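Local coordinates for cupin 2, conserved barrel (Desulfitobacterium hafniense, PDB 2OZJ), which is of unknown function but belongs to the cupin superfamily, whose small beta-barrels often bind a metal or small ligand in an internal pocket, at residues M2-L8 with M30-S35; F43-D47 with A97-K103; T60-Q66 with F102-T108. All blocks are in the same frame, centred on the assembly; numbering follows the deposited sequence.

Interaction 1: M2-L8 with M30-S35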
loop_
_atom_site.group_PDB
_atom_site.type_symbol
_atom_site.label_atom_id
_atom_site.label_comp_id
_atom_site.label_asym_id
_atom_site.label_seq_id
_atom_site.Cartn_x
_atom_site.Cartn_y
_atom_site.Cartn_z
HETATM N N MSE A 2 -13.664 12.569 11.258
HETATM C CA MSE A 2 -13.703 12.038 9.857
HETATM C C MSE A 2 -12.442 11.267 9.479
HETATM O O MSE A 2 -11.351 11.674 9.798
HETATM C CB MSE A 2 -13.872 13.177 8.835
HETATM C CG MSE A 2 -13.395 12.804 7.390
HETATM SE SE MSE A 2 -13.426 14.231 6.034
HETATM C CE MSE A 2 -11.631 14.880 6.215
ATOM N N ALA A 3 -12.618 10.187 8.735
ATOM C CA ALA A 3 -11.501 9.438 8.181
ATOM C C ALA A 3 -10.966 10.140 6.919
ATOM O O ALA A 3 -11.742 10.468 6.020
ATOM C CB ALA A 3 -11.936 8.002 7.865
ATOM N N ARG A 4 -9.650 10.351 6.854
ATOM C CA ARG A 4 -9.038 10.977 5.687
ATOM C C ARG A 4 -7.608 10.535 5.458
ATOM O O ARG A 4 -6.871 10.232 6.411
ATOM C CB ARG A 4 -9.113 12.505 5.782
ATOM C CG ARG A 4 -8.239 13.107 6.815
ATOM C CD ARG A 4 -8.608 14.549 7.154
ATOM N NE ARG A 4 -7.648 15.066 8.125
ATOM C CZ ARG A 4 -6.398 15.424 7.837
ATOM N NH1 ARG A 4 -5.943 15.381 6.589
ATOM N NH2 ARG A 4 -5.604 15.835 8.804
ATOM N N LEU A 5 -7.211 10.508 4.184
ATOM C CA LEU A 5 -5.852 10.205 3.820
ATOM C C LEU A 5 -5.145 11.527 3.854
ATOM O O LEU A 5 -5.767 12.583 3.688
ATOM C CB LEU A 5 -5.762 9.530 2.423
ATOM C CG LEU A 5 -6.417 8.143 2.346
ATOM C CD1 LEU A 5 -6.321 7.605 0.959
ATOM C CD2 LEU A 5 -5.787 7.142 3.342
ATOM N N LYS A 6 -3.847 11.488 4.100
ATOM C CA LYS A 6 -3.033 12.684 4.221
ATOM C C LYS A 6 -1.555 12.413 3.929
ATOM O O LYS A 6 -1.116 11.282 3.885
ATOM C CB LYS A 6 -3.189 13.306 5.633
ATOM C CG LYS A 6 -2.688 12.407 6.750
ATOM C CD LYS A 6 -2.661 13.139 8.076
ATOM C CE LYS A 6 -2.083 12.245 9.172
ATOM N NZ LYS A 6 -1.814 13.046 10.422
ATOM N N ASN A 7 -0.826 13.522 3.752
ATOM C CA ASN A 7 0.592 13.532 3.531
ATOM C C ASN A 7 1.048 12.773 2.291
ATOM O O ASN A 7 2.171 12.231 2.239
ATOM C CB ASN A 7 1.347 13.063 4.787
ATOM C CG ASN A 7 1.140 13.978 5.964
ATOM O OD1 ASN A 7 1.002 15.205 5.814
ATOM N ND2 ASN A 7 1.073 13.384 7.166
ATOM N N LEU A 8 0.188 12.817 1.264
ATOM C CA LEU A 8 0.418 12.133 -0.007
ATOM C C LEU A 8 0.210 13.086 -1.159
ATOM O O LEU A 8 -0.658 13.987 -1.057
ATOM C CB LEU A 8 -0.558 10.966 -0.176
ATOM C CG LEU A 8 -0.335 9.767 0.748
ATOM C CD1 LEU A 8 -1.649 8.971 0.902
ATOM C CD2 LEU A 8 0.824 8.927 0.206
HETATM N N MSE A 30 5.820 8.674 9.284
HETATM C CA MSE A 30 4.846 9.612 8.742
HETATM C C MSE A 30 3.496 8.930 8.641
HETATM O O MSE A 30 3.432 7.825 8.064
HETATM C CB MSE A 30 5.303 10.119 7.378
HETATM C CG MSE A 30 4.368 11.201 6.846
HETATM SE SE MSE A 30 5.052 12.353 5.480
HETATM C CE MSE A 30 5.032 11.049 4.042
ATOM N N ALA A 31 2.460 9.523 9.241
ATOM C CA ALA A 31 1.106 8.997 9.097
ATOM C C ALA A 31 0.547 9.391 7.721
ATOM O O ALA A 31 0.702 10.555 7.282
ATOM C CB ALA A 31 0.216 9.511 10.164
ATOM N N LEU A 32 -0.104 8.435 7.065
ATOM C CA LEU A 32 -0.776 8.676 5.787
ATOM C C LEU A 32 -2.289 8.635 5.911
ATOM O O LEU A 32 -2.986 8.807 4.930
ATOM C CB LEU A 32 -0.327 7.664 4.745
ATOM C CG LEU A 32 1.189 7.490 4.472
ATOM C CD1 LEU A 32 1.407 6.425 3.378
ATOM C CD2 LEU A 32 1.870 8.847 4.138
ATOM N N ALA A 33 -2.809 8.422 7.111
ATOM C CA ALA A 33 -4.244 8.456 7.352
ATOM C C ALA A 33 -4.513 9.034 8.732
ATOM O O ALA A 33 -3.706 8.844 9.663
ATOM C CB ALA A 33 -4.843 7.050 7.270
ATOM N N GLN A 34 -5.624 9.761 8.828
ATOM C CA GLN A 34 -6.239 10.117 10.078
ATOM C C GLN A 34 -7.551 9.322 10.124
ATOM O O GLN A 34 -8.502 9.634 9.427
ATOM C CB GLN A 34 -6.494 11.627 10.118
ATOM C CG GLN A 34 -6.877 12.171 11.477
ATOM C CD GLN A 34 -5.799 13.027 12.094
ATOM O OE1 GLN A 34 -4.686 13.138 11.574
ATOM N NE2 GLN A 34 -6.133 13.659 13.210
ATOM N N SER A 35 -7.554 8.237 10.882
ATOM C CA SER A 35 -8.677 7.304 10.906
ATOM C C SER A 35 -8.720 6.529 12.223
ATOM O O SER A 35 -7.686 6.294 12.842
ATOM C CB SER A 35 -8.597 6.355 9.720
ATOM O OG SER A 35 -9.540 5.312 9.817
#
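Antiparallel pairing at the rim of the cupin barrel's larger sheet joins M2-L8 to M30-S35, with strand 4-5 outermost within its own chain. R4 and Q34 form a hydrogen-bonded pair (R4 N to Q34 O 2.9 Å, Q34 N to R4 O 2.8 Å), and K6 N continues the pattern to L32 O at 2.9 Å. R4 and Q34 project from one face. R4, in one of two deposited conformers, starts with a p chi1 and lays a face of its guanidinium over Q34 CB. The t chi1 of Q34 carries its amide out to meet K6, whose p chi1 followed by an all-t chain brings NZ to Q34 OE1 at 3.1 Å and leaves K6 CE 3.7 Å from A31 CB. On the other face, m,t L5 places CD2 4.0 Å from A33 CB. Farther along, L8 and L32, also m,t, meet CD2 to CD2 at 4.1 Å, while L32 packs on I40 and L42 of the next strand. The second subunit covers this edge too: its D59 accepts a hydrogen bond from L5 N, and its M87 packs on L8. At N7 the backbone adopts a left-handed helical conformation. Selenomethionine M30 extends (t,t) until its SE lies 3.8 Å from N7 CB, and the m rotamer of N7 directs ND2 onto A31 O at 2.9 Å.

Interaction 2: F43-D47 with A97-K103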
loop_
_atom_site.group_PDB
_atom_site.type_symbol
_atom_site.label_atom_id
_atom_site.label_comp_id
_atom_site.label_asym_id
_atom_site.label_seq_id
_atom_site.Cartn_x
_atom_site.Cartn_y
_atom_site.Cartn_z
ATOM N N PHE A 43 7.507 4.174 7.588
ATOM C CA PHE A 43 8.554 4.127 8.583
ATOM C C PHE A 43 9.872 3.874 7.895
ATOM O O PHE A 43 9.924 3.173 6.858
ATOM C CB PHE A 43 8.410 2.975 9.568
ATOM C CG PHE A 43 7.238 3.050 10.424
ATOM C CD1 PHE A 43 7.214 3.889 11.549
ATOM C CD2 PHE A 43 6.133 2.266 10.178
ATOM C CE1 PHE A 43 6.073 3.953 12.397
ATOM C CE2 PHE A 43 4.984 2.373 11.012
ATOM C CZ PHE A 43 4.968 3.199 12.113
ATOM N N SER A 44 10.939 4.378 8.508
ATOM C CA SER A 44 12.278 3.967 8.137
ATOM C C SER A 44 13.164 3.889 9.356
ATOM O O SER A 44 13.033 4.723 10.275
ATOM C CB SER A 44 12.846 4.945 7.159
ATOM O OG SER A 44 13.080 6.184 7.759
ATOM N N PHE A 45 14.031 2.880 9.390
ATOM C CA PHE A 45 15.100 2.794 10.356
ATOM C C PHE A 45 16.129 1.794 9.879
ATOM O O PHE A 45 15.957 1.174 8.818
ATOM C CB PHE A 45 14.592 2.500 11.777
ATOM C CG PHE A 45 13.829 1.220 11.930
ATOM C CD1 PHE A 45 12.483 1.175 11.636
ATOM C CD2 PHE A 45 14.457 0.076 12.445
ATOM C CE1 PHE A 45 11.767 -0.001 11.796
ATOM C CE2 PHE A 45 13.752 -1.104 12.627
ATOM C CZ PHE A 45 12.406 -1.145 12.297
ATOM N N ALA A 46 17.171 1.609 10.675
ATOM C CA ALA A 46 18.256 0.714 10.309
ATOM C C ALA A 46 18.425 -0.282 11.431
ATOM O O ALA A 46 18.276 0.060 12.613
ATOM C CB ALA A 46 19.554 1.493 10.105
ATOM N N ASP A 47 18.725 -1.523 11.067
ATOM C CA ASP A 47 19.079 -2.564 12.041
ATOM C C ASP A 47 18.013 -2.697 13.172
ATOM O O ASP A 47 16.796 -2.708 12.886
ATOM C CB ASP A 47 20.519 -2.306 12.490
ATOM C CG ASP A 47 21.521 -2.389 11.302
ATOM O OD1 ASP A 47 21.330 -3.227 10.393
ATOM O OD2 ASP A 47 22.497 -1.624 11.258
ATOM N N ALA A 97 13.046 -5.832 12.001
ATOM C CA ALA A 97 14.360 -5.208 12.126
ATOM C C ALA A 97 14.898 -5.021 10.737
ATOM O O ALA A 97 14.547 -5.769 9.834
ATOM C CB ALA A 97 15.279 -6.067 12.913
ATOM N N GLY A 98 15.718 -4.007 10.546
ATOM C CA GLY A 98 16.361 -3.781 9.260
ATOM C C GLY A 98 17.586 -4.649 9.107
ATOM O O GLY A 98 18.256 -4.987 10.089
ATOM N N LYS A 99 17.870 -5.019 7.869
ATOM C CA LYS A 99 19.167 -5.570 7.502
ATOM C C LYS A 99 19.824 -4.380 6.843
ATOM O O LYS A 99 19.744 -4.203 5.638
ATOM C CB LYS A 99 19.015 -6.740 6.538
ATOM C CG LYS A 99 18.559 -8.030 7.210
ATOM C CD LYS A 99 18.213 -9.149 6.205
ATOM C CE LYS A 99 19.363 -9.519 5.310
ATOM N NZ LYS A 99 19.048 -10.762 4.534
ATOM N N GLY A 100 20.409 -3.519 7.659
ATOM C CA GLY A 100 20.774 -2.181 7.224
ATOM C C GLY A 100 19.562 -1.265 7.235
ATOM O O GLY A 100 18.570 -1.513 7.933
ATOM N N ARG A 101 19.664 -0.184 6.475
ATOM C CA ARG A 101 18.590 0.785 6.355
ATOM C C ARG A 101 17.428 0.224 5.522
ATOM O O ARG A 101 17.632 -0.544 4.591
ATOM C CB ARG A 101 19.093 2.064 5.689
ATOM C CG ARG A 101 20.087 2.852 6.522
ATOM C CD ARG A 101 21.216 3.409 5.664
ATOM N NE ARG A 101 20.924 4.755 5.176
ATOM C CZ ARG A 101 21.547 5.867 5.580
ATOM N NH1 ARG A 101 22.528 5.843 6.491
ATOM N NH2 ARG A 101 21.189 7.030 5.048
ATOM N N PHE A 102 16.208 0.565 5.889
ATOM C CA PHE A 102 15.052 0.226 5.056
ATOM C C PHE A 102 13.893 1.196 5.285
ATOM O O PHE A 102 13.865 1.956 6.250
ATOM C CB PHE A 102 14.606 -1.258 5.229
ATOM C CG PHE A 102 13.792 -1.510 6.446
ATOM C CD1 PHE A 102 14.354 -1.391 7.704
ATOM C CD2 PHE A 102 12.446 -1.843 6.332
ATOM C CE1 PHE A 102 13.605 -1.601 8.838
ATOM C CE2 PHE A 102 11.701 -2.050 7.461
ATOM C CZ PHE A 102 12.264 -1.924 8.710
ATOM N N LYS A 103 12.952 1.149 4.346
ATOM C CA LYS A 103 11.758 1.910 4.390
ATOM C C LYS A 103 10.589 0.965 4.173
ATOM O O LYS A 103 10.665 0.048 3.342
ATOM C CB LYS A 103 11.746 2.939 3.277
ATOM C CG LYS A 103 12.847 3.973 3.331
ATOM C CD LYS A 103 12.784 4.865 2.093
ATOM C CE LYS A 103 13.974 5.828 2.022
ATOM N NZ LYS A 103 13.924 6.668 0.786
#
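D47, F45 and F102 bury the most surface where F43-D47 runs against the corner made by A97-K103. D47 bonds to the end of strand 95-98 through G98 and to the turn itself through G100. Its backbone N donates to G100 O (3.1 Å), its O accepts from G98 N (2.9 Å), and although its CA-to-CB bond points away, the m rotamer curls the carboxylate back so that OD1 accepts from G100 N at 2.9 Å. The fit depends on two glycines: a CB on G98 would clash with D47 N and with G100 O, and the positive phi of G100 would press a CB against the preceding carbonyl oxygen. The corner is where the chain passes from strand 95-98, in the smaller antiparallel sheet, to strand 102-109, in the larger one, so D47, just past strand 38-46 of the larger sheet, meets the turn between the two sheets of the cupin beta-barrel. Beyond it, F45 and F102 form a hydrogen-bonded antiparallel pair, with F102 N to F45 O at 3.0 Å and a longer F45 N to F102 O at 3.3 Å. Both phenylalanines have p chi1 and lie on the same face. Their rings make a T-shaped stack in which the edge of F102 meets the face of F45, centroids 4.9 Å apart and planes at 70°, and F45 CE1 reaches F102 CZ at 3.7 Å. F45 also leans on A97, its CE2 4.2 Å from A97 CA, while the F102 side chain touches A69 of strand 68-73. A46 and R101, and S44 and K103, occupy the opposite face, where A46 CB lies 3.9 Å from R101 CG.

Interaction 3: T60-Q66 with F102-T108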
loop_
_atom_site.group_PDB
_atom_site.type_symbol
_atom_site.label_atom_id
_atom_site.label_comp_id
_atom_site.label_asym_id
_atom_site.label_seq_id
_atom_site.Cartn_x
_atom_site.Cartn_y
_atom_site.Cartn_z
ATOM N N THR A 60 -2.329 -6.687 10.050
ATOM C CA THR A 60 -1.357 -5.743 9.535
ATOM C C THR A 60 -0.770 -6.257 8.261
ATOM O O THR A 60 -0.521 -7.448 8.142
ATOM C CB THR A 60 -0.210 -5.572 10.525
ATOM O OG1 THR A 60 -0.769 -5.128 11.750
ATOM C CG2 THR A 60 0.794 -4.539 10.034
ATOM N N LEU A 61 -0.598 -5.392 7.277
ATOM C CA LEU A 61 0.263 -5.707 6.138
ATOM C C LEU A 61 1.464 -4.782 6.128
ATOM O O LEU A 61 1.348 -3.563 6.287
ATOM C CB LEU A 61 -0.467 -5.641 4.801
ATOM C CG LEU A 61 -0.714 -4.355 3.998
ATOM C CD1 LEU A 61 0.590 -3.762 3.411
ATOM C CD2 LEU A 61 -1.696 -4.607 2.862
ATOM N N TYR A 62 2.606 -5.397 5.907
ATOM C CA TYR A 62 3.906 -4.713 5.741
ATOM C C TYR A 62 4.322 -4.812 4.256
ATOM O O TYR A 62 4.274 -5.889 3.643
ATOM C CB TYR A 62 4.983 -5.371 6.580
ATOM C CG TYR A 62 4.768 -5.248 8.039
ATOM C CD1 TYR A 62 4.964 -4.042 8.660
ATOM C CD2 TYR A 62 4.372 -6.326 8.812
ATOM C CE1 TYR A 62 4.769 -3.901 10.015
ATOM C CE2 TYR A 62 4.170 -6.185 10.193
ATOM C CZ TYR A 62 4.375 -4.972 10.771
ATOM O OH TYR A 62 4.191 -4.795 12.123
ATOM N N LEU A 63 4.755 -3.690 3.704
ATOM C CA LEU A 63 5.266 -3.606 2.337
ATOM C C LEU A 63 6.623 -2.934 2.366
ATOM O O LEU A 63 6.740 -1.791 2.820
ATOM C CB LEU A 63 4.335 -2.845 1.407
ATOM C CG LEU A 63 4.832 -2.570 -0.024
ATOM C CD1 LEU A 63 4.898 -3.806 -0.970
ATOM C CD2 LEU A 63 3.855 -1.521 -0.635
ATOM N N ILE A 64 7.655 -3.665 1.927
ATOM C CA ILE A 64 9.003 -3.119 1.938
ATOM C C ILE A 64 9.197 -2.233 0.711
ATOM O O ILE A 64 8.971 -2.668 -0.407
ATOM C CB ILE A 64 10.079 -4.205 1.988
ATOM C CG1 ILE A 64 9.791 -5.176 3.115
ATOM C CG2 ILE A 64 11.481 -3.567 2.189
ATOM C CD1 ILE A 64 9.703 -4.547 4.455
ATOM N N LEU A 65 9.580 -0.982 0.930
ATOM C CA LEU A 65 9.723 -0.023 -0.147
ATOM C C LEU A 65 11.166 0.041 -0.653
ATOM O O LEU A 65 11.416 0.242 -1.842
ATOM C CB LEU A 65 9.288 1.362 0.319
ATOM C CG LEU A 65 7.855 1.460 0.835
ATOM C CD1 LEU A 65 7.604 2.860 1.359
ATOM C CD2 LEU A 65 6.829 1.056 -0.230
ATOM N N GLN A 66 12.121 -0.128 0.252
ATOM C CA GLN A 66 13.519 0.059 -0.052
ATOM C C GLN A 66 14.285 -0.626 1.061
ATOM O O GLN A 66 13.852 -0.638 2.199
ATOM C CB GLN A 66 13.791 1.555 -0.065
ATOM C CG GLN A 66 15.090 2.011 -0.653
ATOM C CD GLN A 66 15.280 3.516 -0.450
ATOM O OE1 GLN A 66 14.542 4.339 -1.009
ATOM N NE2 GLN A 66 16.269 3.881 0.370
ATOM N N PHE A 102 16.208 0.565 5.889
ATOM C CA PHE A 102 15.052 0.226 5.056
ATOM C C PHE A 102 13.893 1.196 5.285
ATOM O O PHE A 102 13.865 1.956 6.250
ATOM C CB PHE A 102 14.606 -1.258 5.229
ATOM C CG PHE A 102 13.792 -1.510 6.446
ATOM C CD1 PHE A 102 14.354 -1.391 7.704
ATOM C CD2 PHE A 102 12.446 -1.843 6.332
ATOM C CE1 PHE A 102 13.605 -1.601 8.838
ATOM C CE2 PHE A 102 11.701 -2.050 7.461
ATOM C CZ PHE A 102 12.264 -1.924 8.710
ATOM N N LYS A 103 12.952 1.149 4.346
ATOM C CA LYS A 103 11.758 1.910 4.390
ATOM C C LYS A 103 10.589 0.965 4.173
ATOM O O LYS A 103 10.665 0.048 3.342
ATOM C CB LYS A 103 11.746 2.939 3.277
ATOM C CG LYS A 103 12.847 3.973 3.331
ATOM C CD LYS A 103 12.784 4.865 2.093
ATOM C CE LYS A 103 13.974 5.828 2.022
ATOM N NZ LYS A 103 13.924 6.668 0.786
HETATM N N MSE A 104 9.514 1.148 4.926
HETATM C CA MSE A 104 8.314 0.336 4.730
HETATM C C MSE A 104 7.019 1.111 4.888
HETATM O O MSE A 104 6.959 2.136 5.564
HETATM C CB MSE A 104 8.306 -0.834 5.713
HETATM C CG MSE A 104 8.097 -0.404 7.122
HETATM SE SE MSE A 104 7.884 -1.866 8.345
HETATM C CE MSE A 104 8.130 -0.797 9.921
ATOM N N LEU A 105 5.966 0.566 4.282
ATOM C CA LEU A 105 4.584 0.968 4.518
ATOM C C LEU A 105 3.942 -0.062 5.426
ATOM O O LEU A 105 4.095 -1.252 5.209
ATOM C CB LEU A 105 3.826 1.014 3.187
ATOM C CG LEU A 105 2.313 1.256 3.215
ATOM C CD1 LEU A 105 1.994 2.671 3.589
ATOM C CD2 LEU A 105 1.737 0.889 1.858
ATOM N N GLN A 106 3.204 0.414 6.425
ATOM C CA GLN A 106 2.440 -0.456 7.310
ATOM C C GLN A 106 0.972 -0.059 7.211
ATOM O O GLN A 106 0.640 1.131 7.238
ATOM C CB GLN A 106 2.912 -0.277 8.750
ATOM C CG GLN A 106 2.067 -0.999 9.792
ATOM C CD GLN A 106 2.691 -0.973 11.194
ATOM O OE1 GLN A 106 3.868 -0.673 11.357
ATOM N NE2 GLN A 106 1.886 -1.292 12.200
ATOM N N ILE A 107 0.106 -1.052 7.082
ATOM C CA ILE A 107 -1.338 -0.842 7.159
ATOM C C ILE A 107 -1.863 -1.742 8.234
ATOM O O ILE A 107 -1.688 -2.935 8.149
ATOM C CB ILE A 107 -2.045 -1.151 5.816
ATOM C CG1 ILE A 107 -1.529 -0.225 4.725
ATOM C CG2 ILE A 107 -3.615 -1.033 5.983
ATOM C CD1 ILE A 107 -1.896 -0.730 3.323
ATOM N N THR A 108 -2.456 -1.164 9.271
ATOM C CA THR A 108 -3.021 -1.948 10.351
ATOM C C THR A 108 -4.496 -1.623 10.565
ATOM O O THR A 108 -4.875 -0.462 10.658
ATOM C CB THR A 108 -2.246 -1.775 11.662
ATOM O OG1 THR A 108 -0.885 -2.130 11.463
ATOM C CG2 THR A 108 -2.816 -2.688 12.723
#
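Backbone hydrogen bonds dominate the contact between T60-Q66 and F102-T108. L61 and I107 bond in both directions (L61 N to I107 O 2.8 Å, I107 N to L61 O 2.9 Å), as do L63 and L105, at 2.9 Å each way between N and O. The register then slips at a classic beta bulge: L65 N reaches K103 O at 2.8 Å, Q66 N makes only a weak 3.4 Å bond to K103 O, and K103 N returns to Q66 O at 2.9 Å. These neighbouring antiparallel strands of the cupin barrel's larger sheet have axes at 150°. Among polar side chains, T108 OG1 donates to T60 OG1 at 3.0 Å and itself accepts from Q106 NE2 at 3.0 Å. K103 NZ bonds Q66 OE1 at 3.0 Å and A17 O as well. The apolar contacts divide between the faces. On one, selenomethionine M104 makes an oblique Met-aromatic contact with Y62, SE 3.7 Å from Y62 CD1, and Y62 OH hydrogen-bonds H94. On the other, L61 CG meets I107 CD1 at 3.9 Å and L63 CD2 meets L105 CD2 at 4.1 Å, a surface on which I107 packs against I107 of the second subunit.

How the interactions relate
All three contacts reach the larger sheet. Strand 102-109 serves both interaction 2 and interaction 3, which share F102 and K103 and have centres about 11 Å apart; F43 O lies 2.8 Å from M104 N, a probable hydrogen bond, and F45 CE1 is 4.2 Å from M104 CE. F43, F45, F102, M104, Y62 and Q106 thus form a connected group leading toward H94, consistent with the pocket inside cupin barrels. Interaction 1, about 16 Å from interaction 3 between centres, touches it through L32 CD1 and L105 CD1 (3.8 Å), and both meet the second subunit. Interactions 1 and 2, centres about 23 Å apart, do not touch.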